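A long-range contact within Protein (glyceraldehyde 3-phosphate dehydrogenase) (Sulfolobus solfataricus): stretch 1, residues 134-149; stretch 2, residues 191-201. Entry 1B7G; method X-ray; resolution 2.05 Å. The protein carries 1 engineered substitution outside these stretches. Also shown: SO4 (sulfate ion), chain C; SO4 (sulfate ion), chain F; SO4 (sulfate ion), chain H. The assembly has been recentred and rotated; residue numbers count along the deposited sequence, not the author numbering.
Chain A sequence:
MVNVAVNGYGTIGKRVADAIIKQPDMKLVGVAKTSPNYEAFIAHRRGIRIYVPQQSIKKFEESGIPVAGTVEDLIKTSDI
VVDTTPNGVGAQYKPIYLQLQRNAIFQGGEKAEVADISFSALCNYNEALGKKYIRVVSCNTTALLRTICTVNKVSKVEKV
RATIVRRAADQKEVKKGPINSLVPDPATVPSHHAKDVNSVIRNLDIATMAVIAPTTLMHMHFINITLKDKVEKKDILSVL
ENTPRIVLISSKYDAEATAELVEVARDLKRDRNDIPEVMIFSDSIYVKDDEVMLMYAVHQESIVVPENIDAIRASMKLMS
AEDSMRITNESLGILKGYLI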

ATOM      1  N   ILE A 134       4.431  -0.330  31.090  1.00 28.29           N
ATOM      2  CA  ILE A 134       5.545   0.172  30.265  1.00 25.93           C
ATOM      3  C   ILE A 134       4.979   1.105  29.194  1.00 31.44           C
ATOM      4  O   ILE A 134       3.966   0.775  28.579  1.00 24.49           O
ATOM      5  CB  ILE A 134       6.278  -1.004  29.596  1.00 28.51           C
ATOM      6  CG1 ILE A 134       7.036  -1.854  30.638  1.00 27.84           C
ATOM      7  CG2 ILE A 134       7.250  -0.539  28.513  1.00 25.27           C
ATOM      8  CD1 ILE A 134       7.887  -2.965  30.032  1.00 23.35           C
ATOM      9  N   ARG A 135       5.598   2.283  28.998  1.00 28.58           N
ATOM     10  CA  ARG A 135       5.086   3.164  27.938  1.00 25.96           C
ATOM     11  C   ARG A 135       6.027   3.073  26.752  1.00 24.15           C
ATOM     12  O   ARG A 135       7.214   3.359  26.906  1.00 25.49           O
ATOM     13  CB  ARG A 135       4.987   4.643  28.363  1.00 26.33           C
ATOM     14  CG  ARG A 135       4.363   5.479  27.210  1.00 24.60           C
ATOM     15  CD  ARG A 135       4.397   6.977  27.609  1.00 25.48           C
ATOM     16  NE  ARG A 135       5.785   7.419  27.730  1.00 26.26           N
ATOM     17  CZ  ARG A 135       6.178   8.686  27.639  1.00 33.42           C
ATOM     18  NH1 ARG A 135       5.290   9.631  27.366  1.00 27.88           N
ATOM     19  NH2 ARG A 135       7.462   8.980  27.733  1.00 25.59           N
ATOM     20  N   VAL A 136       5.586   2.482  25.649  1.00 24.71           N
ATOM     21  CA  VAL A 136       6.437   2.473  24.460  1.00 22.95           C
ATOM     22  C   VAL A 136       6.387   3.920  23.909  1.00 25.76           C
ATOM     23  O   VAL A 136       5.303   4.405  23.639  1.00 24.36           O
ATOM     24  CB  VAL A 136       5.950   1.499  23.390  1.00 31.05           C
ATOM     25  CG1 VAL A 136       6.680   1.751  22.062  1.00 22.39           C
ATOM     26  CG2 VAL A 136       6.152   0.015  23.819  1.00 23.00           C
ATOM     27  N   VAL A 137       7.520   4.574  23.721  1.00 25.80           N
ATOM     28  CA  VAL A 137       7.524   5.968  23.258  1.00 28.56           C
ATOM     29  C   VAL A 137       6.871   6.101  21.876  1.00 25.27           C
ATOM     30  O   VAL A 137       6.632   5.117  21.173  1.00 27.61           O
ATOM     31  CB  VAL A 137       8.926   6.574  23.194  1.00 23.76           C
ATOM     32  CG1 VAL A 137       9.310   7.159  24.565  1.00 33.57           C
ATOM     33  CG2 VAL A 137       9.965   5.567  22.746  1.00 24.43           C
ATOM     34  N   SER A 138       6.584   7.355  21.487  1.00 24.23           N
ATOM     35  CA  SER A 138       5.893   7.592  20.214  1.00 18.83           C
ATOM     36  C   SER A 138       6.721   7.144  19.046  1.00 20.34           C
ATOM     37  O   SER A 138       7.932   6.878  19.126  1.00 24.99           O
ATOM     38  CB  SER A 138       5.569   9.118  20.084  1.00 21.65           C
ATOM     39  OG  SER A 138       6.824   9.773  19.745  1.00 19.84           O
ATOM     40  N   CYS A 139       6.125   7.156  17.844  1.00 20.71           N
ATOM     41  CA  CYS A 139       6.812   6.769  16.632  1.00 21.92           C
ATOM     42  C   CYS A 139       8.080   7.600  16.364  1.00 23.25           C
ATOM     43  O   CYS A 139       9.116   7.069  16.001  1.00 20.91           O
ATOM     44  CB  CYS A 139       5.830   7.001  15.428  1.00 29.02           C
ATOM     45  SG  CYS A 139       4.249   6.103  15.673  1.00 41.13           S
ATOM     46  N   ASN A 140       7.980   8.942  16.482  1.00 20.56           N
ATOM     47  CA  ASN A 140       9.192   9.730  16.173  1.00 22.66           C
ATOM     48  C   ASN A 140      10.158   9.689  17.341  1.00 18.77           C
ATOM     49  O   ASN A 140      11.363   9.747  17.118  1.00 21.46           O
ATOM     50  CB  ASN A 140       8.786  11.174  15.797  1.00 26.18           C
ATOM     51  CG  ASN A 140       8.239  11.195  14.370  1.00 25.88           C
ATOM     52  OD1 ASN A 140       8.840  10.612  13.469  1.00 21.08           O
ATOM     53  ND2 ASN A 140       7.122  11.848  14.148  1.00 21.63           N
ATOM     54  N   THR A 141       9.654   9.471  18.578  1.00 21.61           N
ATOM     55  CA  THR A 141      10.599   9.372  19.700  1.00 21.11           C
ATOM     56  C   THR A 141      11.413   8.090  19.532  1.00 23.26           C
ATOM     57  O   THR A 141      12.616   8.012  19.781  1.00 23.55           O
ATOM     58  CB  THR A 141       9.870   9.351  21.045  1.00 19.93           C
ATOM     59  OG1 THR A 141       8.973  10.470  21.135  1.00 24.56           O
ATOM     60  CG2 THR A 141      10.876   9.446  22.199  1.00 16.46           C
ATOM     61  N   THR A 142      10.693   7.019  19.123  1.00 23.38           N
ATOM     62  CA  THR A 142      11.375   5.742  18.872  1.00 21.17           C
ATOM     63  C   THR A 142      12.481   5.867  17.860  1.00 22.86           C
ATOM     64  O   THR A 142      13.564   5.290  18.015  1.00 22.46           O
ATOM     65  CB  THR A 142      10.381   4.661  18.427  1.00 20.54           C
ATOM     66  OG1 THR A 142       9.409   4.411  19.456  1.00 22.83           O
ATOM     67  CG2 THR A 142      11.084   3.340  18.122  1.00 23.92           C
ATOM     68  N   ALA A 143      12.216   6.572  16.726  1.00 21.83           N
ATOM     69  CA  ALA A 143      13.220   6.658  15.679  1.00 26.37           C
ATOM     70  C   ALA A 143      14.443   7.439  16.192  1.00 18.54           C
ATOM     71  O   ALA A 143      15.556   7.034  15.914  1.00 21.24           O
ATOM     72  CB  ALA A 143      12.617   7.325  14.433  1.00 22.26           C
ATOM     73  N   LEU A 144      14.204   8.453  17.010  1.00 18.71           N
ATOM     74  CA  LEU A 144      15.346   9.219  17.574  1.00 27.22           C
ATOM     75  C   LEU A 144      16.170   8.334  18.540  1.00 26.63           C
ATOM     76  O   LEU A 144      17.388   8.337  18.500  1.00 20.11           O
ATOM     77  CB  LEU A 144      14.792  10.427  18.298  1.00 26.19           C
ATOM     78  CG  LEU A 144      14.394  11.700  17.518  1.00 22.71           C
ATOM     79  CD1 LEU A 144      13.435  12.505  18.372  1.00 25.09           C
ATOM     80  CD2 LEU A 144      15.630  12.530  17.180  1.00 24.03           C
ATOM     81  N   LEU A 145      15.512   7.557  19.408  1.00 23.37           N
ATOM     82  CA  LEU A 145      16.200   6.666  20.330  1.00 28.50           C
ATOM     83  C   LEU A 145      16.991   5.567  19.649  1.00 27.83           C
ATOM     84  O   LEU A 145      18.155   5.359  20.026  1.00 23.41           O
ATOM     85  CB  LEU A 145      15.218   6.042  21.342  1.00 17.79           C
ATOM     86  CG  LEU A 145      14.707   7.096  22.346  1.00 28.52           C
ATOM     87  CD1 LEU A 145      13.515   6.565  23.119  1.00 27.13           C
ATOM     88  CD2 LEU A 145      15.883   7.523  23.225  1.00 21.49           C
ATOM     89  N   ARG A 146      16.455   4.926  18.612  1.00 27.89           N
ATOM     90  CA  ARG A 146      17.211   3.897  17.921  1.00 25.08           C
ATOM     91  C   ARG A 146      18.486   4.512  17.319  1.00 30.01           C
ATOM     92  O   ARG A 146      19.500   3.850  17.288  1.00 25.41           O
ATOM     93  CB  ARG A 146      16.463   3.192  16.803  1.00 21.39           C
ATOM     94  CG  ARG A 146      15.171   2.483  17.302  1.00 20.00           C
ATOM     95  CD  ARG A 146      14.714   1.643  16.072  1.00 17.79           C
ATOM     96  NE  ARG A 146      13.474   0.934  16.415  1.00 21.84           N
ATOM     97  CZ  ARG A 146      12.549   0.617  15.502  1.00 19.80           C
ATOM     98  NH1 ARG A 146      12.761   0.875  14.209  1.00 20.43           N
ATOM     99  NH2 ARG A 146      11.458   0.002  15.924  1.00 17.91           N
ATOM    100  N   THR A 147      18.328   5.700  16.714  1.00 20.21           N
ATOM    101  CA  THR A 147      19.496   6.334  16.088  1.00 21.64           C
ATOM    102  C   THR A 147      20.506   6.757  17.160  1.00 20.89           C
ATOM    103  O   THR A 147      21.665   6.412  16.990  1.00 25.50           O
ATOM    104  CB  THR A 147      19.036   7.567  15.258  1.00 25.34           C
ATOM    105  OG1 THR A 147      18.009   7.122  14.351  1.00 22.84           O
ATOM    106  CG2 THR A 147      20.196   8.201  14.548  1.00 21.69           C
ATOM    107  N   ILE A 148      20.091   7.377  18.234  1.00 25.47           N
ATOM    108  CA  ILE A 148      20.988   7.829  19.307  1.00 26.99           C
ATOM    109  C   ILE A 148      21.649   6.665  20.058  1.00 30.76           C
ATOM    110  O   ILE A 148      22.879   6.643  20.242  1.00 28.77           O
ATOM    111  CB  ILE A 148      20.241   8.705  20.324  1.00 26.82           C
ATOM    112  CG1 ILE A 148      19.639   9.995  19.766  1.00 23.09           C
ATOM    113  CG2 ILE A 148      21.200   9.048  21.477  1.00 32.79           C
ATOM    114  CD1 ILE A 148      18.629  10.636  20.712  1.00 21.77           C
ATOM    115  N   CYS A 149      20.896   5.645  20.463  1.00 27.54           N
ATOM    116  CA  CYS A 149      21.545   4.495  21.163  1.00 30.12           C
ATOM    117  C   CYS A 149      22.462   3.713  20.265  1.00 27.69           C
ATOM    118  O   CYS A 149      23.612   3.408  20.666  1.00 29.59           O
ATOM    119  CB  CYS A 149      20.522   3.640  21.879  1.00 27.87           C
ATOM    120  SG  CYS A 149      19.571   4.488  23.116  1.00 26.17           S
ATOM    121  N   SER A 191       9.527  20.703  20.961  1.00 23.32           N
ATOM    122  CA  SER A 191       8.300  19.869  20.891  1.00 25.25           C
ATOM    123  C   SER A 191       8.449  18.766  21.960  1.00 27.56           C
ATOM    124  O   SER A 191       9.515  18.601  22.541  1.00 19.41           O
ATOM    125  CB  SER A 191       8.183  19.254  19.514  1.00 19.10           C
ATOM    126  OG  SER A 191       9.357  18.525  19.181  1.00 21.49           O
ATOM    127  N   HIS A 192       7.446  17.922  22.162  1.00 26.11           N
ATOM    128  CA  HIS A 192       7.414  16.925  23.199  1.00 29.84           C
ATOM    129  C   HIS A 192       8.459  15.824  23.010  1.00 28.95           C
ATOM    130  O   HIS A 192       8.713  15.105  23.969  1.00 30.02           O
ATOM    131  CB  HIS A 192       6.002  16.306  23.310  1.00 29.20           C
ATOM    132  CG  HIS A 192       5.650  15.357  22.207  1.00 30.70           C
ATOM    133  ND1 HIS A 192       6.052  14.031  22.250  1.00 34.52           N
ATOM    134  CD2 HIS A 192       4.959  15.498  21.044  1.00 34.74           C
ATOM    135  CE1 HIS A 192       5.672  13.408  21.156  1.00 30.63           C
ATOM    136  NE2 HIS A 192       4.974  14.248  20.427  1.00 30.24           N
ATOM    137  N   HIS A 193       8.967  15.625  21.795  1.00 21.76           N
ATOM    138  CA  HIS A 193       9.947  14.619  21.514  1.00 23.35           C
ATOM    139  C   HIS A 193      11.141  14.635  22.446  1.00 30.86           C
ATOM    140  O   HIS A 193      11.560  13.549  22.864  1.00 24.61           O
ATOM    141  CB  HIS A 193      10.417  14.730  20.042  1.00 22.19           C
ATOM    142  CG  HIS A 193       9.188  14.753  19.154  1.00 32.82           C
ATOM    143  ND1 HIS A 193       8.468  15.892  18.904  1.00 25.94           N
ATOM    144  CD2 HIS A 193       8.525  13.744  18.566  1.00 24.24           C
ATOM    145  CE1 HIS A 193       7.414  15.590  18.154  1.00 29.45           C
ATOM    146  NE2 HIS A 193       7.420  14.270  17.927  1.00 21.60           N
ATOM    147  N   ALA A 194      11.666  15.834  22.768  1.00 28.48           N
ATOM    148  CA  ALA A 194      12.870  15.909  23.584  1.00 29.67           C
ATOM    149  C   ALA A 194      12.659  15.338  24.982  1.00 24.77           C
ATOM    150  O   ALA A 194      13.386  14.449  25.395  1.00 24.00           O
ATOM    151  CB  ALA A 194      13.416  17.342  23.602  1.00 26.54           C
ATOM    152  N   LYS A 195      11.600  15.747  25.643  1.00 22.88           N
ATOM    153  CA  LYS A 195      11.198  15.194  26.913  1.00 27.56           C
ATOM    154  C   LYS A 195      10.993  13.675  26.789  1.00 31.74           C
ATOM    155  O   LYS A 195      11.500  12.939  27.621  1.00 26.47           O
ATOM    156  CB  LYS A 195       9.911  15.845  27.381  1.00 24.20           C
ATOM    157  CG  LYS A 195       9.542  15.522  28.807  1.00 40.80           C
ATOM    158  CD  LYS A 195       8.159  16.039  29.217  1.00 41.67           C
ATOM    159  CE  LYS A 195       8.126  16.043  30.754  1.00 53.19           C
ATOM    160  NZ  LYS A 195       6.771  16.200  31.327  1.00 54.78           N
ATOM    161  N   ASP A 196      10.319  13.230  25.728  1.00 31.18           N
ATOM    162  CA  ASP A 196      10.099  11.789  25.558  1.00 28.39           C
ATOM    163  C   ASP A 196      11.401  11.046  25.392  1.00 23.76           C
ATOM    164  O   ASP A 196      11.524  10.003  26.053  1.00 23.19           O
ATOM    165  CB  ASP A 196       9.068  11.482  24.488  1.00 25.15           C
ATOM    166  CG  ASP A 196       7.692  12.024  24.867  1.00 24.27           C
ATOM    167  OD1 ASP A 196       7.577  12.468  26.031  1.00 32.31           O
ATOM    168  OD2 ASP A 196       6.778  12.122  24.044  1.00 29.98           O
ATOM    169  N   VAL A 197      12.377  11.560  24.663  1.00 25.44           N
ATOM    170  CA  VAL A 197      13.688  10.911  24.566  1.00 26.55           C
ATOM    171  C   VAL A 197      14.339  10.815  25.961  1.00 33.35           C
ATOM    172  O   VAL A 197      14.976   9.800  26.362  1.00 23.37           O
ATOM    173  CB  VAL A 197      14.569  11.667  23.589  1.00 23.76           C
ATOM    174  CG1 VAL A 197      16.068  11.345  23.661  1.00 20.50           C
ATOM    175  CG2 VAL A 197      14.179  11.480  22.112  1.00 25.19           C
ATOM    176  N   ASN A 198      14.231  11.910  26.717  1.00 28.47           N
ATOM    177  CA  ASN A 198      14.774  12.007  28.060  1.00 34.50           C
ATOM    178  C   ASN A 198      14.074  11.098  29.071  1.00 31.89           C
ATOM    179  O   ASN A 198      14.620  10.804  30.140  1.00 26.41           O
ATOM    180  CB  ASN A 198      14.640  13.459  28.559  1.00 34.72           C
ATOM    181  CG  ASN A 198      15.788  14.352  28.113  1.00 28.83           C
ATOM    182  OD1 ASN A 198      15.570  15.558  27.966  1.00 33.21           O
ATOM    183  ND2 ASN A 198      16.963  13.805  27.964  1.00 28.48           N
ATOM    184  N   SER A 199      12.880  10.594  28.777  1.00 28.55           N
ATOM    185  CA  SER A 199      12.212   9.628  29.642  1.00 30.56           C
ATOM    186  C   SER A 199      12.909   8.260  29.518  1.00 34.52           C
ATOM    187  O   SER A 199      12.674   7.353  30.303  1.00 38.88           O
ATOM    188  CB  SER A 199      10.761   9.442  29.169  1.00 28.55           C
ATOM    189  OG  SER A 199      10.714   8.634  27.983  1.00 29.06           O
ATOM    190  N   VAL A 200      13.765   8.135  28.536  1.00 28.68           N
ATOM    191  CA  VAL A 200      14.511   6.959  28.143  1.00 32.91           C
ATOM    192  C   VAL A 200      16.000   7.144  28.373  1.00 38.98           C
ATOM    193  O   VAL A 200      16.642   6.371  29.081  1.00 35.38           O
ATOM    194  CB  VAL A 200      14.239   6.677  26.651  1.00 44.75           C
ATOM    195  CG1 VAL A 200      15.098   5.571  26.061  1.00 38.68           C
ATOM    196  CG2 VAL A 200      12.759   6.336  26.453  1.00 41.90           C
ATOM    197  N   ILE A 201      16.539   8.268  27.912  1.00 34.79           N
ATOM    198  CA  ILE A 201      17.933   8.648  28.178  1.00 38.02           C
ATOM    199  C   ILE A 201      17.906   9.920  29.023  1.00 39.58           C
ATOM    200  O   ILE A 201      17.841  11.042  28.502  1.00 34.79           O
ATOM    201  CB  ILE A 201      18.713   8.904  26.886  1.00 37.98           C
ATOM    202  CG1 ILE A 201      18.552   7.742  25.914  1.00 39.81           C
ATOM    203  CG2 ILE A 201      20.201   9.144  27.194  1.00 45.53           C
ATOM    204  CD1 ILE A 201      19.305   7.914  24.603  1.00 33.42           C
TER
HETATM  205  S   SO4 C 601       5.041  11.701  17.270  1.00 25.27           S
HETATM  206  O1  SO4 C 601       3.589  11.785  17.168  1.00 34.33           O
HETATM  207  O2  SO4 C 601       5.672  12.834  16.396  1.00 29.64           O
HETATM  208  O3  SO4 C 601       5.682  10.473  16.807  1.00 30.69           O
HETATM  209  O4  SO4 C 601       5.352  11.944  18.690  1.00 30.27           O
HETATM  210  S   SO4 F 607       3.813  19.227  22.045  1.00 53.67           S
HETATM  211  O1  SO4 F 607       2.887  18.080  22.372  1.00 55.46           O
HETATM  212  O2  SO4 F 607       3.055  20.182  21.149  1.00 53.97           O
HETATM  213  O3  SO4 F 607       5.023  18.713  21.295  1.00 36.31           O
HETATM  214  O4  SO4 F 607       4.186  19.940  23.304  1.00 51.08           O
HETATM  215  S   SO4 H 611       4.524  13.834  30.225  1.00 61.16           S
HETATM  216  O1  SO4 H 611       4.775  14.043  31.709  1.00 60.54           O
HETATM  217  O2  SO4 H 611       3.067  14.064  29.960  1.00 66.61           O
HETATM  218  O3  SO4 H 611       4.941  12.475  29.804  1.00 53.61           O
HETATM  219  O4  SO4 H 611       5.335  14.880  29.502  1.00 65.17           O
HETATM  220  O   HOH W   1       7.652  12.177  28.716  1.00 32.16           O
HETATM  221  O   HOH W   2       6.361   9.348  23.466  1.00 22.54           O

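The contact is a helix-on-helix packing with an apolar core at one end and a polar, sulfate-bridged end at the other, joined directly by a single weak hydrogen bond and a long salt bridge. Helix 139-149 follows strand 134-136 and crosses the short helix of the second stretch, which includes H193 and V197, at -55°, the axes approaching to 9.3 Å; the backbones are nearest at T141 and H193, whose CA atoms lie 5.6 Å apart. Together the stretches bury 612 Å². V197 is the knob, its side chain seated among T141, L144, L145 and I148; its CG1 lies 3.9 Å from L145 CD2 and its CG2 3.9 Å from L144 CD1. Beyond it, L145 CD1 presses to 3.4 Å from V200 CG2, while I201 CD1 reaches L145 CD2 at 3.7 Å, I148 CG2 at 3.8 Å and C149 SG at 3.7 Å. These side chains have no polar partner to offer each other here and meet through van der Waals contact.

Near the start of the first helix the chemistry turns polar. S138 caps it, its OG accepting from T141 N at 3.1 Å and also from T141 OG1 at 2.7 Å. T141 OG1 also lies 3.5 Å from D196 CB, a plain contact. The chain C sulfate, probably from the crystallisation liquor, bridges the stretches: its O2 accepts from N140 ND2 at 2.9 Å and H193 NE2 at 2.7 Å, and its O3 from N140 N at 2.8 Å, so the anion gathers donors from both sides. D196 is held within its own stretch by H192 ND1, which donates to D196 OD2 at 2.7 Å. D196 OD1 lies at the edge of the R135 guanidinium, 3.9 Å from R135 NH1, a long salt bridge. R135 NH2 also donates weakly to S199 OG at 3.3 Å. Water 2 adds an indirect link, accepting from S138 N and donating weakly to D196 OD2.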